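Side-chain contacts in putative exported protein (Bordetella pertussis Tohama I, PDB 2PFY), which binds pyroglutamic acid in the periplasm as an extracytoplasmic solute receptor of the DctP family, probably delivering it to a tripartite ATP-independent transporter: residues E93-W96 and K97-P101; R143-S146 and A147-H151; T252-L255 and A256-M260; P184-G187 and V188-A192. All coordinates share one frame; numbering follows the deposited sequence.

Contact 1 (E93-W96 and K97-P101); sequences EKLW and KATRP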
# COMPACT_ATOMS: atom_id res chain seq x y z
N GLU A 93 3.50 -11.67 -5.22
CA GLU A 93 2.45 -12.08 -6.14
C GLU A 93 1.78 -13.39 -5.71
O GLU A 93 0.57 -13.51 -5.79
CB GLU A 93 2.98 -12.18 -7.56
CG GLU A 93 1.85 -12.31 -8.58
CD GLU A 93 2.30 -12.52 -10.01
OE1 GLU A 93 3.49 -12.31 -10.33
OE2 GLU A 93 1.42 -12.89 -10.82
N LYS A 94 2.58 -14.33 -5.23
CA LYS A 94 2.11 -15.60 -4.72
C LYS A 94 1.35 -15.36 -3.43
O LYS A 94 0.25 -15.88 -3.25
CB LYS A 94 3.29 -16.55 -4.48
CG LYS A 94 2.89 -17.98 -4.04
CD LYS A 94 4.11 -18.93 -4.15
CE LYS A 94 3.72 -20.39 -3.79
NZ LYS A 94 2.24 -20.65 -3.95
N LEU A 95 1.91 -14.52 -2.56
CA LEU A 95 1.21 -14.13 -1.34
C LEU A 95 -0.15 -13.48 -1.66
O LEU A 95 -1.16 -13.77 -1.00
CB LEU A 95 2.09 -13.23 -0.46
CG LEU A 95 1.52 -12.75 0.90
CD1 LEU A 95 1.10 -13.94 1.83
CD2 LEU A 95 2.47 -11.81 1.64
N TRP A 96 -0.18 -12.60 -2.67
CA TRP A 96 -1.40 -11.88 -3.06
C TRP A 96 -2.48 -12.86 -3.56
O TRP A 96 -3.65 -12.77 -3.19
CB TRP A 96 -1.10 -10.78 -4.09
CG TRP A 96 -2.36 -10.14 -4.67
CD1 TRP A 96 -2.82 -10.25 -5.95
CD2 TRP A 96 -3.32 -9.34 -3.97
NE1 TRP A 96 -3.99 -9.56 -6.10
CE2 TRP A 96 -4.33 -8.99 -4.91
CE3 TRP A 96 -3.42 -8.85 -2.64
CZ2 TRP A 96 -5.43 -8.19 -4.57
CZ3 TRP A 96 -4.52 -8.06 -2.30
CH2 TRP A 96 -5.51 -7.73 -3.28
N LYS A 97 -2.06 -13.79 -4.39
CA LYS A 97 -2.95 -14.82 -4.93
C LYS A 97 -3.62 -15.64 -3.78
O LYS A 97 -4.82 -15.93 -3.85
CB LYS A 97 -2.16 -15.71 -5.88
CG LYS A 97 -2.67 -15.72 -7.33
CD LYS A 97 -2.16 -17.01 -8.07
CE LYS A 97 -3.31 -17.99 -8.41
NZ LYS A 97 -2.98 -19.40 -8.04
N ALA A 98 -2.87 -15.94 -2.72
CA ALA A 98 -3.40 -16.58 -1.49
C ALA A 98 -4.23 -15.64 -0.59
O ALA A 98 -5.11 -16.10 0.15
CB ALA A 98 -2.23 -17.14 -0.65
N THR A 99 -3.92 -14.34 -0.63
CA THR A 99 -4.57 -13.37 0.26
C THR A 99 -5.91 -12.88 -0.31
O THR A 99 -6.92 -12.79 0.43
CB THR A 99 -3.64 -12.16 0.51
OG1 THR A 99 -2.41 -12.61 1.08
CG2 THR A 99 -4.26 -11.15 1.44
N ARG A 100 -5.90 -12.59 -1.61
CA ARG A 100 -7.02 -11.96 -2.29
C ARG A 100 -8.42 -12.58 -2.02
O ARG A 100 -9.33 -11.85 -1.63
CB ARG A 100 -6.77 -11.91 -3.79
CG ARG A 100 -7.64 -10.88 -4.47
CD ARG A 100 -7.59 -10.97 -5.97
NE ARG A 100 -8.64 -10.11 -6.52
CZ ARG A 100 -8.63 -9.63 -7.75
NH1 ARG A 100 -7.65 -9.97 -8.56
NH2 ARG A 100 -9.61 -8.85 -8.17
N PRO A 101 -8.58 -13.92 -2.24
CA PRO A 101 -9.96 -14.43 -2.06
C PRO A 101 -10.47 -14.28 -0.63
O PRO A 101 -11.65 -14.02 -0.44
CB PRO A 101 -9.88 -15.91 -2.51
CG PRO A 101 -8.46 -16.24 -2.57
CD PRO A 101 -7.66 -14.97 -2.71
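Trp-96 and Arg-100, one helical turn apart on helix 89-108, pack apolar surface to apolar surface. The arginine lays its aliphatic chain over one face of the indole: CB sits 4.1 Å from the centroid of the six-membered ring of Trp-96, 18° off the ring normal, a CH-pi contact, and Arg-100 CG comes to 3.5 Å from Trp-96 CZ2 at the rim. Both side chains leave the backbone with CG anti to N, and the arginine chain then runs extended, which carries the guanidinium past the indole with its plane turned 32° from that of the ring. The polar ends converge on one outside acceptor: Glu-237 takes a hydrogen bond from Trp-96 NE1 and a salt bridge from Arg-100 NH1. Glu-93 likewise pairs with Arg-245.

Among the hydrogen bonds, the backbone ladder is regular from Lys-97 N to Glu-93 O and from Arg-100 N to Trp-96 O (2.8 Å). At Leu-95 O the pattern changes. Thr-99 OG1 donates to it at 2.7 Å from above the carbonyl plane, while the bond from Thr-99 N is weak, with an N-H...O angle of 129°. Pro-101 follows, its N lacking a hydrogen to give, and the helix kinks there.

The side chains of Leu-95 and Thr-99 both touch Leu-295 of helix 290-300. The buried threonine hydroxyl is thus satisfied by its own helix, and the shared carboxylate of Glu-237 probably keeps the indole and guanidinium in place as well as balancing the arginine's charge.

Contact 2 (R143-S146 and A147-H151); sequences RAYS and ASTSH. With PCA (pyroglutamic acid), chain E.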
# COMPACT_ATOMS: atom_id res chain seq x y z
N ARG A 143 8.56 7.67 11.01
CA ARG A 143 7.22 7.64 10.41
C ARG A 143 6.63 6.24 10.35
O ARG A 143 7.28 5.30 9.87
CB ARG A 143 7.25 8.21 8.99
CG ARG A 143 5.86 8.18 8.30
CD ARG A 143 5.92 8.54 6.86
NE ARG A 143 4.58 8.40 6.29
CZ ARG A 143 4.30 7.76 5.16
NH1 ARG A 143 5.29 7.27 4.42
NH2 ARG A 143 3.02 7.66 4.73
N ALA A 144 5.39 6.10 10.81
CA ALA A 144 4.59 4.89 10.57
C ALA A 144 3.38 5.29 9.72
O ALA A 144 3.00 6.45 9.74
CB ALA A 144 4.10 4.28 11.89
N TYR A 145 2.79 4.36 8.97
CA TYR A 145 1.66 4.73 8.10
C TYR A 145 0.50 3.75 8.16
O TYR A 145 -0.45 3.84 7.37
CB TYR A 145 2.12 4.98 6.66
CG TYR A 145 2.79 3.82 5.96
CD1 TYR A 145 2.08 2.65 5.66
CD2 TYR A 145 4.13 3.91 5.54
CE1 TYR A 145 2.68 1.61 5.02
CE2 TYR A 145 4.75 2.85 4.89
CZ TYR A 145 4.02 1.70 4.64
OH TYR A 145 4.58 0.62 3.99
N SER A 146 0.59 2.83 9.12
CA SER A 146 -0.37 1.73 9.28
C SER A 146 -0.13 1.13 10.68
O SER A 146 0.89 1.43 11.33
CB SER A 146 -0.16 0.67 8.18
OG SER A 146 1.12 0.05 8.30
N ALA A 147 -1.10 0.33 11.16
CA ALA A 147 -0.93 -0.47 12.38
C ALA A 147 0.32 -1.35 12.31
O ALA A 147 1.11 -1.38 13.26
CB ALA A 147 -2.22 -1.32 12.64
N SER A 148 0.51 -2.05 11.20
CA SER A 148 1.70 -2.91 11.04
C SER A 148 3.02 -2.13 11.11
O SER A 148 3.94 -2.53 11.86
CB SER A 148 1.63 -3.72 9.74
OG SER A 148 2.74 -4.61 9.67
N THR A 149 3.14 -1.04 10.36
CA THR A 149 4.37 -0.26 10.43
C THR A 149 4.60 0.45 11.78
O THR A 149 5.75 0.69 12.16
CB THR A 149 4.52 0.76 9.24
OG1 THR A 149 3.38 1.63 9.19
CG2 THR A 149 4.70 0.01 7.90
N SER A 150 3.52 0.81 12.49
CA SER A 150 3.64 1.30 13.87
C SER A 150 4.26 0.27 14.80
O SER A 150 5.21 0.57 15.54
CB SER A 150 2.26 1.69 14.42
OG SER A 150 1.96 3.03 14.13
N HIS A 151 3.72 -0.95 14.75
CA HIS A 151 4.25 -2.08 15.49
C HIS A 151 5.72 -2.38 15.09
O HIS A 151 6.58 -2.57 15.96
CB HIS A 151 3.36 -3.30 15.27
CG HIS A 151 3.74 -4.48 16.11
ND1 HIS A 151 3.71 -5.78 15.64
CD2 HIS A 151 4.18 -4.56 17.39
CE1 HIS A 151 4.10 -6.61 16.59
NE2 HIS A 151 4.38 -5.89 17.67
N PCA E . 3.88 4.44 0.00
CA PCA E . 2.73 4.50 0.94
CB PCA E . 2.47 3.13 1.51
CG PCA E . 3.55 2.24 0.96
CD PCA E . 4.34 3.10 0.03
OE PCA E . 5.26 2.69 -0.67
C PCA E . 3.01 5.49 2.05
O PCA E . 2.14 5.91 2.83
OXT PCA E . 4.15 5.89 2.19
O HOH W 1 0.42 4.04 11.91
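Tyr-145 and Thr-149 meet at about a right angle, the threonine methyl CG2 standing over one face of the phenol ring, 4.0 Å from its centroid. The opposite face of Tyr-145 takes the ligand: CB of pyroglutamic acid lies 3.7 Å above the plane, towards the rim. With chi1 of 56°, Thr-149 OG1 sits between its own N and carbonyl carbon and is turned back to the preceding loop. There it accepts a nearly straight bond from Tyr-145 N (2.8 Å, 168°) and shares a hydrogen bond with Ser-146 OG at 2.9 Å, in which either hydroxyl may donate. This is the turn from strand 141-144 into helix 147-155 of a beta-alpha-beta unit, with Ser-146 as N-cap; Ser-150 N closes the first helical turn onto Ser-146 O. A water donates weakly to that same oxygen and also bonds Ser-150 OG, whose oxygen lies 3.3 Å from Ala-144 CB. Arg-143 points away from the helix, its extended chain presenting the guanidinium edge to the ligand carboxylate in a two-pronged grip: NH1 to OXT of pyroglutamic acid at 2.9 Å, NH2 to O at 2.7 Å. Tyr-145 CD2 lies over one face of this guanidinium, whose NE is held by Val-163 O.

Contact 3 (T252-L255 and A256-M260); sequences TDTL and ARNGM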
# COMPACT_ATOMS: atom_id res chain seq x y z
N THR A 252 14.18 4.32 -8.16
CA THR A 252 15.37 4.28 -7.30
C THR A 252 16.50 5.11 -7.93
O THR A 252 17.13 5.91 -7.24
CB THR A 252 15.81 2.84 -7.06
OG1 THR A 252 14.67 2.12 -6.60
CG2 THR A 252 16.92 2.74 -5.98
N ASP A 253 16.71 4.96 -9.24
CA ASP A 253 17.73 5.78 -9.96
C ASP A 253 17.40 7.26 -9.83
O ASP A 253 18.31 8.10 -9.70
CB ASP A 253 17.80 5.42 -11.45
CG ASP A 253 18.31 4.00 -11.73
OD1 ASP A 253 19.13 3.44 -10.97
OD2 ASP A 253 17.90 3.42 -12.77
N THR A 254 16.10 7.61 -9.84
CA THR A 254 15.67 9.00 -9.69
C THR A 254 16.11 9.62 -8.35
O THR A 254 16.54 10.79 -8.32
CB THR A 254 14.13 9.17 -9.91
OG1 THR A 254 13.81 8.75 -11.24
CG2 THR A 254 13.69 10.66 -9.75
N LEU A 255 15.98 8.87 -7.26
CA LEU A 255 16.42 9.32 -5.94
C LEU A 255 17.91 9.68 -6.00
O LEU A 255 18.30 10.75 -5.54
CB LEU A 255 16.21 8.18 -4.91
CG LEU A 255 14.76 7.69 -4.73
CD1 LEU A 255 14.76 6.58 -3.70
CD2 LEU A 255 13.78 8.84 -4.28
N ALA A 256 18.72 8.78 -6.58
CA ALA A 256 20.18 8.96 -6.69
C ALA A 256 20.56 10.10 -7.60
O ALA A 256 21.47 10.88 -7.27
CB ALA A 256 20.89 7.66 -7.12
N ARG A 257 19.86 10.24 -8.73
CA ARG A 257 20.14 11.36 -9.67
C ARG A 257 19.93 12.69 -8.97
O ARG A 257 20.67 13.68 -9.23
CB ARG A 257 19.27 11.24 -10.93
CG ARG A 257 19.42 12.37 -11.93
CD ARG A 257 18.78 12.01 -13.28
NE ARG A 257 17.35 11.76 -13.17
CZ ARG A 257 16.73 10.57 -13.11
NH1 ARG A 257 17.40 9.38 -13.13
NH2 ARG A 257 15.40 10.57 -13.02
N ASN A 258 18.94 12.74 -8.09
CA ASN A 258 18.65 13.95 -7.34
C ASN A 258 19.46 14.14 -6.06
O ASN A 258 19.11 14.99 -5.23
CB ASN A 258 17.15 14.02 -7.07
CG ASN A 258 16.41 14.40 -8.33
OD1 ASN A 258 16.46 15.56 -8.74
ND2 ASN A 258 15.81 13.42 -9.01
N GLY A 259 20.51 13.34 -5.91
CA GLY A 259 21.55 13.50 -4.88
C GLY A 259 21.41 12.69 -3.59
O GLY A 259 22.22 12.86 -2.66
N MSE A 260 20.39 11.83 -3.49
CA MSE A 260 20.33 10.90 -2.35
C MSE A 260 21.45 9.88 -2.47
O MSE A 260 21.81 9.44 -3.57
CB MSE A 260 18.98 10.15 -2.28
CG MSE A 260 17.83 11.06 -2.02
SE MSE A 260 16.31 10.08 -1.21
CE MSE A 260 17.10 9.70 0.57
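A bend at chi3 (61°) folds the chain of Arg-257 back so that its guanidinium lies with one face over Thr-254 CA, and chi1 of -61° sets Thr-254 OG1 beside its own backbone N, where Arg-257 NH2 reaches it at 3.0 Å. That bond is weak; the threonine hydroxyl is also bonded to Glu-250 O, a turn earlier. Asn-258 lies alongside Thr-254, pointing the same way, and grips Thr-254 O twice, through its backbone N at 3.1 Å and through ND2 at 2.8 Å, the two donors arriving from opposite faces of the carbonyl plane. Helix 223-257 ends here in a Schellman motif: Met-260 N bonds Leu-255 O at 3.1 Å and Gly-259 N bonds Ala-256 O, with Gly-259 at positive phi as the C-prime residue. Met-260, a selenomethionine, lies beside Leu-255, its SE 4.2 Å from Leu-255 CB; both side chains also touch Tyr-199 of strand 198-201. The carbonyls of Thr-254, Leu-255 and Ala-256 thus find donors within this stretch, in the side-chain amide of Asn-258 and the backbone N-H groups of Asn-258, Gly-259 and Met-260, while the apolar pair is buried and the arginine stays at the surface.

Contact 4 (P184-G187 and V188-A192); sequences PATG and VDSQA. With PCA (pyroglutamic acid), chain E.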
# COMPACT_ATOMS: atom_id res chain seq x y z
N PRO A 184 10.42 3.60 -3.13
CA PRO A 184 10.98 4.66 -3.97
C PRO A 184 9.89 5.43 -4.75
O PRO A 184 10.14 6.56 -5.18
CB PRO A 184 11.95 3.92 -4.91
CG PRO A 184 11.40 2.47 -4.97
CD PRO A 184 10.89 2.26 -3.54
N ALA A 185 8.68 4.87 -4.91
CA ALA A 185 7.61 5.61 -5.58
C ALA A 185 7.18 6.84 -4.78
O ALA A 185 7.03 7.93 -5.32
CB ALA A 185 6.39 4.72 -5.85
N THR A 186 6.96 6.64 -3.47
CA THR A 186 6.64 7.76 -2.56
C THR A 186 7.83 8.71 -2.47
O THR A 186 7.65 9.94 -2.42
CB THR A 186 6.25 7.22 -1.18
OG1 THR A 186 4.98 6.56 -1.30
CG2 THR A 186 6.13 8.37 -0.13
N GLY A 187 9.04 8.16 -2.46
CA GLY A 187 10.25 8.98 -2.50
C GLY A 187 10.27 9.95 -3.69
O GLY A 187 10.60 11.14 -3.55
N VAL A 188 9.93 9.45 -4.88
CA VAL A 188 9.83 10.33 -6.05
C VAL A 188 8.57 11.23 -6.05
O VAL A 188 8.69 12.44 -6.26
CB VAL A 188 9.99 9.52 -7.41
CG1 VAL A 188 9.82 10.41 -8.69
CG2 VAL A 188 11.38 8.85 -7.42
N ASP A 189 7.39 10.63 -5.81
CA ASP A 189 6.12 11.39 -5.63
C ASP A 189 6.35 12.64 -4.76
O ASP A 189 5.91 13.76 -5.10
CB ASP A 189 5.02 10.56 -4.93
CG ASP A 189 4.58 9.31 -5.71
OD1 ASP A 189 4.83 9.16 -6.93
OD2 ASP A 189 3.92 8.45 -5.05
N SER A 190 7.03 12.45 -3.62
CA SER A 190 7.14 13.54 -2.67
C SER A 190 8.49 14.25 -2.77
O SER A 190 8.76 15.12 -1.95
CB SER A 190 6.94 13.05 -1.22
OG SER A 190 7.99 12.17 -0.93
N GLN A 191 9.29 13.89 -3.78
CA GLN A 191 10.63 14.49 -3.99
C GLN A 191 11.41 14.51 -2.68
O GLN A 191 11.77 15.57 -2.18
CB GLN A 191 10.49 15.87 -4.65
CG GLN A 191 9.78 15.69 -6.01
CD GLN A 191 9.12 16.93 -6.51
OE1 GLN A 191 9.44 18.02 -6.07
NE2 GLN A 191 8.18 16.77 -7.46
N ALA A 192 11.61 13.31 -2.12
CA ALA A 192 12.12 13.14 -0.76
C ALA A 192 13.56 13.60 -0.63
O ALA A 192 14.03 13.95 0.50
CB ALA A 192 12.00 11.71 -0.30
N PCA E . 3.88 4.44 0.00
CA PCA E . 2.73 4.50 0.94
CB PCA E . 2.47 3.13 1.51
CG PCA E . 3.55 2.24 0.96
CD PCA E . 4.34 3.10 0.03
OE PCA E . 5.26 2.69 -0.67
C PCA E . 3.01 5.49 2.05
O PCA E . 2.14 5.91 2.83
OXT PCA E . 4.15 5.89 2.19
O HOH W 2 3.34 8.66 -2.45
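The short helix 184-189 lines the pyroglutamic acid pocket and is closed by a Schellman motif, with Gln-191 at positive phi as its C-prime residue. Ala-192 N bonds Gly-187 O at 2.8 Å, in the carbonyl plane, and Gln-191 N returns to Val-188 O; the methyl of Ala-192 comes to 3.9 Å from Gly-187 CA. One carbonyl earlier, Thr-186 O accepts two bonds from Ser-190, from N at 2.9 Å and from OG at 2.7 Å, approaching from opposite faces of its plane. The serine reaches it because chi1 of 64° holds OG between the backbone N and the carbonyl carbon; Tyr-195 OH is a further partner of that hydroxyl. Val-188 turns CG2 to within 3.4 Å of Pro-184 O and packs on Thr-254 of helix 223-257. At the ligand end the hydroxyl of Thr-186 does double duty. It accepts from the lactam N-H of pyroglutamic acid and gives its own proton to a water, which in turn donates to Asp-189 OD2, an oxygen also bound by Asn-14 ND2. Asp-189 thus sits in the second shell and probably helps to orient the threonine through the water, and the lactam N meets Thr-186 OG1 at 2.7 Å along an almost straight N-H...O line of 173°.

Contacts 2 and 4 both touch pyroglutamic acid, their nearest atoms about 5 Å apart: contact 2 brings charge to the carboxylate and a ring to the ligand's carbons, contact 4 a neutral hydroxyl to the lactam. Contact 3 carries none of the pocket residues but backs contact 4 directly, Leu-255 packing on Gly-187; both end helices in Schellman motifs, one with glycine at C-prime, the other with glutamine. Contact 1 lies mid-helix, its centre about 27 Å from that of contact 4 across the chain's centre. Contacts 1 and 3 mix buried apolar side chains with exposed charged ones, whereas contact 2 has no exposed residue among those touching and contact 4 just one, Gln-191.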